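Local coordinates for protein cystalysin (Treponema denticola, PDB 1C7N) that belongs to the class I and II aminotransferase family of pyridoxal-5'-phosphate-binding proteins and carries pyridoxal-5'-phosphate in its pocket, at residues V34-A39 with S377-S382; A350-D355 with E384-A389. All coordinates share one frame; numbering follows the deposited sequence.

Both contacts rest on the C-terminal helix 376-393: contact 1 sets the loop 34-39 against its residues 377-382, and contact 2 sets 350-355 against 384-389, about two turns further along the helix. Their centres lie about 9 Å apart, on the same side of the chain's centre. The two loops also meet each other: Leu36 N and Phe353 O are 2.9 Å apart, a probable hydrogen bond, and Ser37 CB packs on Asp355 OD1. None of the residues lining the pyridoxal-5'-phosphate pocket, such as Tyr123, Asp203 and Lys238, belongs to the four segments.

Contact 1: V34-A39 with S377-S382; sequences VPLSVA and SVIQES
Val34 and Val378 meet branch against branch where a loop from the N-terminal part of the chain is laid on the C-terminal helix 376-393, within the mixed alpha/beta fold of the class I and II aminotransferases. Val378 CG1, anti to its backbone N (chi1 170°), points into the fork of Val34: it lies 3.9 Å from Val34 CB, with both methyls of that residue only slightly further off. The two valines cross at about a right angle.

Leu36 divides its branches between two helix residues. Its CD1 packs against the hydroxymethyl of Ser382, 3.7 Å from Ser382 OG and almost as close to Ser382 CB. The other methyl, Leu36 CD2, meets Ile379 CD1 at 4.2 Å. Ile379 sets off from the helix away from the loop, but the end of its side chain comes back, and its CD1 touches the leucine.

No direct hydrogen bond joins 34-39 to 377-382; a water does so instead. It accepts from Val34 N at 2.9 Å and donates to Ser382 OG at 2.7 Å, linking a backbone amide to a buried hydroxyl.

Further out, Leu36 makes a backbone hydrogen bond with Asn371 and its side chain touches Ile370 of strand 367-371, while Ile379 leans on Asn302 and Val306 of helix 289-313. Lys8 packs on both valines and forms a salt bridge with Glu381, and Val38 packs on Tyr64 of the second subunit.

The same hydroxyl donates to Val378 O, Ser382 OG lying 3.0 Å from it, and that carbonyl oxygen also accepts from Ser382 N; the hydroxyl and the amide arrive from opposite faces of its plane.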
ATOM      1  N   VAL A  34       3.300  28.933  -4.836  1.00 13.90           N
ATOM      2  CA  VAL A  34       2.881  27.730  -4.116  1.00 11.78           C
ATOM      3  C   VAL A  34       1.591  27.240  -4.779  1.00 11.35           C
ATOM      4  O   VAL A  34       0.631  28.003  -4.920  1.00 12.25           O
ATOM      5  CB  VAL A  34       2.567  28.022  -2.627  1.00 11.52           C
ATOM      6  CG1 VAL A  34       1.920  26.804  -1.989  1.00  8.64           C
ATOM      7  CG2 VAL A  34       3.836  28.403  -1.876  1.00 10.45           C
ATOM      8  N   PRO A  35       1.548  25.962  -5.189  1.00 10.00           N
ATOM      9  CA  PRO A  35       0.348  25.419  -5.832  1.00  9.05           C
ATOM     10  C   PRO A  35      -0.812  25.263  -4.842  1.00  9.86           C
ATOM     11  O   PRO A  35      -0.599  24.921  -3.677  1.00  7.83           O
ATOM     12  CB  PRO A  35       0.840  24.087  -6.393  1.00 10.41           C
ATOM     13  CG  PRO A  35       1.856  23.653  -5.367  1.00 10.79           C
ATOM     14  CD  PRO A  35       2.605  24.936  -5.073  1.00 11.01           C
ATOM     15  N   LEU A  36      -2.035  25.532  -5.300  1.00  8.96           N
ATOM     16  CA  LEU A  36      -3.222  25.420  -4.446  1.00  9.70           C
ATOM     17  C   LEU A  36      -4.186  24.450  -5.119  1.00  9.93           C
ATOM     18  O   LEU A  36      -5.401  24.667  -5.151  1.00 11.16           O
ATOM     19  CB  LEU A  36      -3.884  26.796  -4.279  1.00  9.53           C
ATOM     20  CG  LEU A  36      -2.980  27.940  -3.794  1.00 11.56           C
ATOM     21  CD1 LEU A  36      -3.747  29.266  -3.825  1.00 11.83           C
ATOM     22  CD2 LEU A  36      -2.473  27.639  -2.381  1.00 11.44           C
ATOM     23  N   SER A  37      -3.622  23.362  -5.636  1.00  9.23           N
ATOM     24  CA  SER A  37      -4.370  22.349  -6.369  1.00 10.94           C
ATOM     25  C   SER A  37      -4.699  21.059  -5.606  1.00 10.17           C
ATOM     26  O   SER A  37      -5.701  20.980  -4.899  1.00 10.70           O
ATOM     27  CB  SER A  37      -3.585  21.996  -7.633  1.00 10.75           C
ATOM     28  OG  SER A  37      -2.258  21.618  -7.276  1.00 11.89           O
ATOM     29  N   VAL A  38      -3.845  20.051  -5.788  1.00 10.18           N
ATOM     30  CA  VAL A  38      -4.001  18.736  -5.159  1.00  9.92           C
ATOM     31  C   VAL A  38      -4.280  18.835  -3.665  1.00  9.60           C
ATOM     32  O   VAL A  38      -3.664  19.624  -2.955  1.00  9.36           O
ATOM     33  CB  VAL A  38      -2.745  17.871  -5.389  1.00  8.93           C
ATOM     34  CG1 VAL A  38      -2.855  16.567  -4.623  1.00 10.70           C
ATOM     35  CG2 VAL A  38      -2.585  17.596  -6.880  1.00  9.89           C
ATOM     36  N   ALA A  39      -5.201  17.998  -3.198  1.00  9.79           N
ATOM     37  CA  ALA A  39      -5.610  18.002  -1.805  1.00 10.55           C
ATOM     38  C   ALA A  39      -4.709  17.390  -0.729  1.00 11.63           C
ATOM     39  O   ALA A  39      -5.016  16.331  -0.178  1.00 10.39           O
ATOM     40  CB  ALA A  39      -7.010  17.410  -1.690  1.00 12.22           C
ATOM     41  N   SER A 377      -0.984  34.081   4.737  1.00 14.00           N
ATOM     42  CA  SER A 377      -0.102  34.954   3.967  1.00 14.73           C
ATOM     43  C   SER A 377       0.120  34.391   2.571  1.00 15.72           C
ATOM     44  O   SER A 377       0.235  35.144   1.599  1.00 16.37           O
ATOM     45  CB  SER A 377       1.247  35.103   4.667  1.00 16.05           C
ATOM     46  OG  SER A 377       1.907  33.852   4.761  1.00 17.82           O
ATOM     47  N   VAL A 378       0.184  33.065   2.472  1.00 14.53           N
ATOM     48  CA  VAL A 378       0.398  32.408   1.186  1.00 13.91           C
ATOM     49  C   VAL A 378      -0.826  32.575   0.305  1.00 13.25           C
ATOM     50  O   VAL A 378      -0.701  32.808  -0.897  1.00 13.90           O
ATOM     51  CB  VAL A 378       0.710  30.904   1.360  1.00 12.45           C
ATOM     52  CG1 VAL A 378       0.690  30.209   0.010  1.00 13.52           C
ATOM     53  CG2 VAL A 378       2.077  30.731   2.008  1.00 10.89           C
ATOM     54  N   ILE A 379      -2.008  32.459   0.905  1.00 13.55           N
ATOM     55  CA  ILE A 379      -3.254  32.627   0.164  1.00 13.89           C
ATOM     56  C   ILE A 379      -3.322  34.067  -0.363  1.00 15.64           C
ATOM     57  O   ILE A 379      -3.740  34.309  -1.498  1.00 16.21           O
ATOM     58  CB  ILE A 379      -4.493  32.355   1.064  1.00 13.83           C
ATOM     59  CG1 ILE A 379      -4.469  30.911   1.584  1.00 11.15           C
ATOM     60  CG2 ILE A 379      -5.780  32.597   0.275  1.00 11.65           C
ATOM     61  CD1 ILE A 379      -4.546  29.851   0.506  1.00 13.23           C
ATOM     62  N   GLN A 380      -2.898  35.017   0.467  1.00 16.35           N
ATOM     63  CA  GLN A 380      -2.903  36.436   0.106  1.00 18.11           C
ATOM     64  C   GLN A 380      -1.944  36.730  -1.045  1.00 18.04           C
ATOM     65  O   GLN A 380      -2.266  37.501  -1.953  1.00 18.14           O
ATOM     66  CB  GLN A 380      -2.529  37.284   1.324  1.00 19.74           C
ATOM     67  CG  GLN A 380      -3.550  37.226   2.445  1.00 22.53           C
ATOM     68  CD  GLN A 380      -4.691  38.205   2.241  1.00 24.65           C
ATOM     69  OE1 GLN A 380      -5.196  38.368   1.127  1.00 26.58           O
ATOM     70  NE2 GLN A 380      -5.107  38.857   3.320  1.00 25.39           N
ATOM     71  N   GLU A 381      -0.760  36.124  -1.001  1.00 18.10           N
ATOM     72  CA  GLU A 381       0.233  36.310  -2.060  1.00 17.80           C
ATOM     73  C   GLU A 381      -0.355  35.860  -3.389  1.00 17.97           C
ATOM     74  O   GLU A 381      -0.221  36.539  -4.410  1.00 18.39           O
ATOM     75  CB  GLU A 381       1.482  35.466  -1.781  1.00 19.54           C
ATOM     76  CG  GLU A 381       2.431  36.029  -0.746  1.00 19.98           C
ATOM     77  CD  GLU A 381       3.502  35.022  -0.351  1.00 21.79           C
ATOM     78  OE1 GLU A 381       3.974  34.278  -1.238  1.00 21.76           O
ATOM     79  OE2 GLU A 381       3.876  34.980   0.841  1.00 22.64           O
ATOM     80  N   SER A 382      -1.006  34.701  -3.360  1.00 16.02           N
ATOM     81  CA  SER A 382      -1.606  34.117  -4.549  1.00 14.39           C
ATOM     82  C   SER A 382      -2.730  34.981  -5.111  1.00 14.71           C
ATOM     83  O   SER A 382      -2.803  35.202  -6.317  1.00 13.58           O
ATOM     84  CB  SER A 382      -2.141  32.721  -4.227  1.00 15.01           C
ATOM     85  OG  SER A 382      -1.117  31.894  -3.693  1.00 15.99           O
TER
HETATM   86  O   HOH W   1       1.389  31.097  -4.461  1.00 23.65           O

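Contact 2: A350-D355 with E384-A389; sequences AQIFFD and ERLNKA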
ATOM      1  N   ALA A 350      -1.641  34.170 -14.186  1.00 15.68           N
ATOM      2  CA  ALA A 350      -1.745  34.372 -12.743  1.00 14.88           C
ATOM      3  C   ALA A 350      -0.806  33.472 -11.943  1.00 15.26           C
ATOM      4  O   ALA A 350      -0.552  33.723 -10.767  1.00 15.47           O
ATOM      5  CB  ALA A 350      -3.178  34.134 -12.295  1.00 14.96           C
ATOM      6  N   GLN A 351      -0.295  32.430 -12.586  1.00 14.78           N
ATOM      7  CA  GLN A 351       0.580  31.473 -11.918  1.00 15.64           C
ATOM      8  C   GLN A 351      -0.067  31.022 -10.621  1.00 16.19           C
ATOM      9  O   GLN A 351       0.576  30.915  -9.571  1.00 15.97           O
ATOM     10  CB  GLN A 351       1.958  32.077 -11.656  1.00 16.41           C
ATOM     11  CG  GLN A 351       2.867  31.996 -12.864  1.00 18.13           C
ATOM     12  CD  GLN A 351       4.257  32.507 -12.589  1.00 19.70           C
ATOM     13  OE1 GLN A 351       4.933  32.045 -11.666  1.00 22.77           O
ATOM     14  NE2 GLN A 351       4.704  33.460 -13.395  1.00 20.97           N
ATOM     15  N   ILE A 352      -1.368  30.783 -10.711  1.00 15.44           N
ATOM     16  CA  ILE A 352      -2.139  30.305  -9.579  1.00 16.76           C
ATOM     17  C   ILE A 352      -2.606  28.930 -10.050  1.00 16.77           C
ATOM     18  O   ILE A 352      -3.249  28.796 -11.098  1.00 17.06           O
ATOM     19  CB  ILE A 352      -3.319  31.264  -9.264  1.00 17.62           C
ATOM     20  CG1 ILE A 352      -3.922  30.912  -7.904  1.00 18.39           C
ATOM     21  CG2 ILE A 352      -4.372  31.202 -10.366  1.00 19.41           C
ATOM     22  CD1 ILE A 352      -4.796  32.013  -7.325  1.00 18.55           C
ATOM     23  N   PHE A 353      -2.239  27.900  -9.300  1.00 14.59           N
ATOM     24  CA  PHE A 353      -2.585  26.544  -9.692  1.00 14.27           C
ATOM     25  C   PHE A 353      -3.714  25.929  -8.895  1.00 13.33           C
ATOM     26  O   PHE A 353      -3.513  25.395  -7.808  1.00 13.99           O
ATOM     27  CB  PHE A 353      -1.335  25.666  -9.624  1.00 12.63           C
ATOM     28  CG  PHE A 353      -0.231  26.149 -10.510  1.00 12.18           C
ATOM     29  CD1 PHE A 353       0.524  27.260 -10.155  1.00 12.03           C
ATOM     30  CD2 PHE A 353       0.012  25.534 -11.735  1.00 12.24           C
ATOM     31  CE1 PHE A 353       1.508  27.758 -11.010  1.00 13.28           C
ATOM     32  CE2 PHE A 353       0.985  26.020 -12.592  1.00 11.73           C
ATOM     33  CZ  PHE A 353       1.736  27.133 -12.234  1.00 12.74           C
ATOM     34  N   PHE A 354      -4.914  26.031  -9.451  1.00 13.41           N
ATOM     35  CA  PHE A 354      -6.110  25.487  -8.825  1.00 13.23           C
ATOM     36  C   PHE A 354      -6.301  24.086  -9.368  1.00 12.69           C
ATOM     37  O   PHE A 354      -5.484  23.573 -10.133  1.00 12.09           O
ATOM     38  CB  PHE A 354      -7.360  26.283  -9.231  1.00 14.78           C
ATOM     39  CG  PHE A 354      -7.370  27.725  -8.788  1.00 16.75           C
ATOM     40  CD1 PHE A 354      -7.167  28.068  -7.457  1.00 16.63           C
ATOM     41  CD2 PHE A 354      -7.688  28.733  -9.701  1.00 18.18           C
ATOM     42  CE1 PHE A 354      -7.288  29.393  -7.033  1.00 18.44           C
ATOM     43  CE2 PHE A 354      -7.815  30.063  -9.287  1.00 17.49           C
ATOM     44  CZ  PHE A 354      -7.616  30.393  -7.951  1.00 18.42           C
ATOM     45  N   ASP A 355      -7.381  23.455  -8.941  1.00 13.28           N
ATOM     46  CA  ASP A 355      -7.739  22.173  -9.495  1.00 12.57           C
ATOM     47  C   ASP A 355      -8.881  22.681 -10.367  1.00 12.64           C
ATOM     48  O   ASP A 355      -9.958  23.012  -9.867  1.00 12.74           O
ATOM     49  CB  ASP A 355      -8.211  21.211  -8.411  1.00 13.34           C
ATOM     50  CG  ASP A 355      -7.265  20.032  -8.246  1.00 13.77           C
ATOM     51  OD1 ASP A 355      -6.038  20.250  -8.339  1.00 13.35           O
ATOM     52  OD2 ASP A 355      -7.737  18.895  -8.025  1.00 13.53           O
ATOM     53  N   GLU A 384      -3.131  38.142  -4.763  1.00 15.90           N
ATOM     54  CA  GLU A 384      -2.602  39.387  -5.309  1.00 17.36           C
ATOM     55  C   GLU A 384      -2.015  39.157  -6.704  1.00 17.23           C
ATOM     56  O   GLU A 384      -2.079  40.043  -7.557  1.00 15.89           O
ATOM     57  CB  GLU A 384      -1.555  39.992  -4.367  1.00 19.33           C
ATOM     58  CG  GLU A 384      -0.984  41.336  -4.830  1.00 22.04           C
ATOM     59  CD  GLU A 384      -2.049  42.308  -5.331  1.00 23.58           C
ATOM     60  OE1 GLU A 384      -3.158  42.337  -4.763  1.00 24.86           O
ATOM     61  OE2 GLU A 384      -1.771  43.060  -6.290  1.00 24.59           O
ATOM     62  N   ARG A 385      -1.440  37.979  -6.943  1.00 16.66           N
ATOM     63  CA  ARG A 385      -0.907  37.669  -8.275  1.00 17.07           C
ATOM     64  C   ARG A 385      -2.088  37.606  -9.236  1.00 16.96           C
ATOM     65  O   ARG A 385      -2.026  38.101 -10.363  1.00 16.79           O
ATOM     66  CB  ARG A 385      -0.211  36.309  -8.302  1.00 16.91           C
ATOM     67  CG  ARG A 385       1.253  36.333  -7.968  1.00 17.53           C
ATOM     68  CD  ARG A 385       1.960  35.182  -8.663  1.00 16.08           C
ATOM     69  NE  ARG A 385       1.414  33.877  -8.285  1.00 15.06           N
ATOM     70  CZ  ARG A 385       1.502  33.359  -7.063  1.00 14.91           C
ATOM     71  NH1 ARG A 385       2.110  34.037  -6.095  1.00 13.70           N
ATOM     72  NH2 ARG A 385       0.999  32.155  -6.813  1.00 12.22           N
ATOM     73  N   LEU A 386      -3.159  36.974  -8.767  1.00 16.73           N
ATOM     74  CA  LEU A 386      -4.386  36.818  -9.534  1.00 16.63           C
ATOM     75  C   LEU A 386      -4.971  38.203  -9.802  1.00 16.51           C
ATOM     76  O   LEU A 386      -5.417  38.502 -10.909  1.00 14.91           O
ATOM     77  CB  LEU A 386      -5.393  36.000  -8.722  1.00 17.79           C
ATOM     78  CG  LEU A 386      -6.486  35.185  -9.412  1.00 19.51           C
ATOM     79  CD1 LEU A 386      -7.728  35.212  -8.522  1.00 19.38           C
ATOM     80  CD2 LEU A 386      -6.803  35.734 -10.784  1.00 20.03           C
ATOM     81  N   ASN A 387      -4.960  39.035  -8.765  1.00 16.22           N
ATOM     82  CA  ASN A 387      -5.475  40.399  -8.837  1.00 17.67           C
ATOM     83  C   ASN A 387      -4.830  41.167  -9.988  1.00 18.05           C
ATOM     84  O   ASN A 387      -5.526  41.753 -10.815  1.00 18.64           O
ATOM     85  CB  ASN A 387      -5.215  41.115  -7.506  1.00 16.01           C
ATOM     86  CG  ASN A 387      -6.011  42.400  -7.363  1.00 15.85           C
ATOM     87  OD1 ASN A 387      -7.080  42.550  -7.955  1.00 15.11           O
ATOM     88  ND2 ASN A 387      -5.500  43.328  -6.553  1.00 15.91           N
ATOM     89  N   LYS A 388      -3.500  41.163 -10.043  1.00 19.16           N
ATOM     90  CA  LYS A 388      -2.791  41.864 -11.111  1.00 20.72           C
ATOM     91  C   LYS A 388      -3.082  41.245 -12.476  1.00 20.38           C
ATOM     92  O   LYS A 388      -3.224  41.956 -13.473  1.00 20.75           O
ATOM     93  CB  LYS A 388      -1.281  41.859 -10.859  1.00 21.50           C
ATOM     94  CG  LYS A 388      -0.844  42.669  -9.645  1.00 24.17           C
ATOM     95  CD  LYS A 388       0.581  43.174  -9.809  1.00 25.15           C
ATOM     96  CE  LYS A 388       1.056  43.941  -8.581  1.00 26.28           C
ATOM     97  NZ  LYS A 388       1.136  43.068  -7.376  1.00 26.82           N
ATOM     98  N   ALA A 389      -3.176  39.919 -12.515  1.00 19.90           N
ATOM     99  CA  ALA A 389      -3.453  39.204 -13.757  1.00 20.04           C
ATOM    100  C   ALA A 389      -4.848  39.538 -14.288  1.00 20.06           C
ATOM    101  O   ALA A 389      -5.028  39.758 -15.493  1.00 18.94           O
ATOM    102  CB  ALA A 389      -3.316  37.699 -13.534  1.00 20.51           C
TER
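Ala350 and Leu386 bring the two backbones within 4.8 Å of each other, CA to CA, just where Gln351, with a positive phi, turns the chain out of helix 339-350. The small Ala350 and Ala389 let the backbones come close: Ala350 CB lies 3.8 Å from Ala389 CB and also touches Leu386 CA and CD2. After the turn, Ile352 CD1 reaches Leu386 CG at 4.2 Å, the two side chains crossing obliquely.

Arg385 supplies the polar half. Its chain bends at chi3 (-59°), which swings NE toward the turn, and NE donates to Ala350 O at 3.2 Å. That bond is bent (138° at the hydrogen). NH2 gives a second, straighter bond (149°), to Gln351 O at 3.1 Å, and NE adds a weak one to the same oxygen. Both carbonyl oxygens sit at the edge of the guanidinium, each tilted somewhat from its plane. One arginine of helix 376-393 thus grips the successive carbonyls of Ala350 and Gln351, where the chain leaves helix 339-350, in the part of the aminotransferase fold that holds the small three-stranded antiparallel sheet to which the segment leads. The positive charge of Arg385 is probably favoured near the negative end of that helix's dipole.

Gln351 CB packs 3.9 Å from Arg385 NE, while its OE1 turns elsewhere and accepts from Gly30 N; Val33 touches both residues. Leu386 is backed by Phe309 and Phe310 of helix 289-313, and Ala389 rests on Phe345. Over one face of the Phe354 ring lies Ile352 CG1, 3.7 Å above the plane and displaced toward the rim.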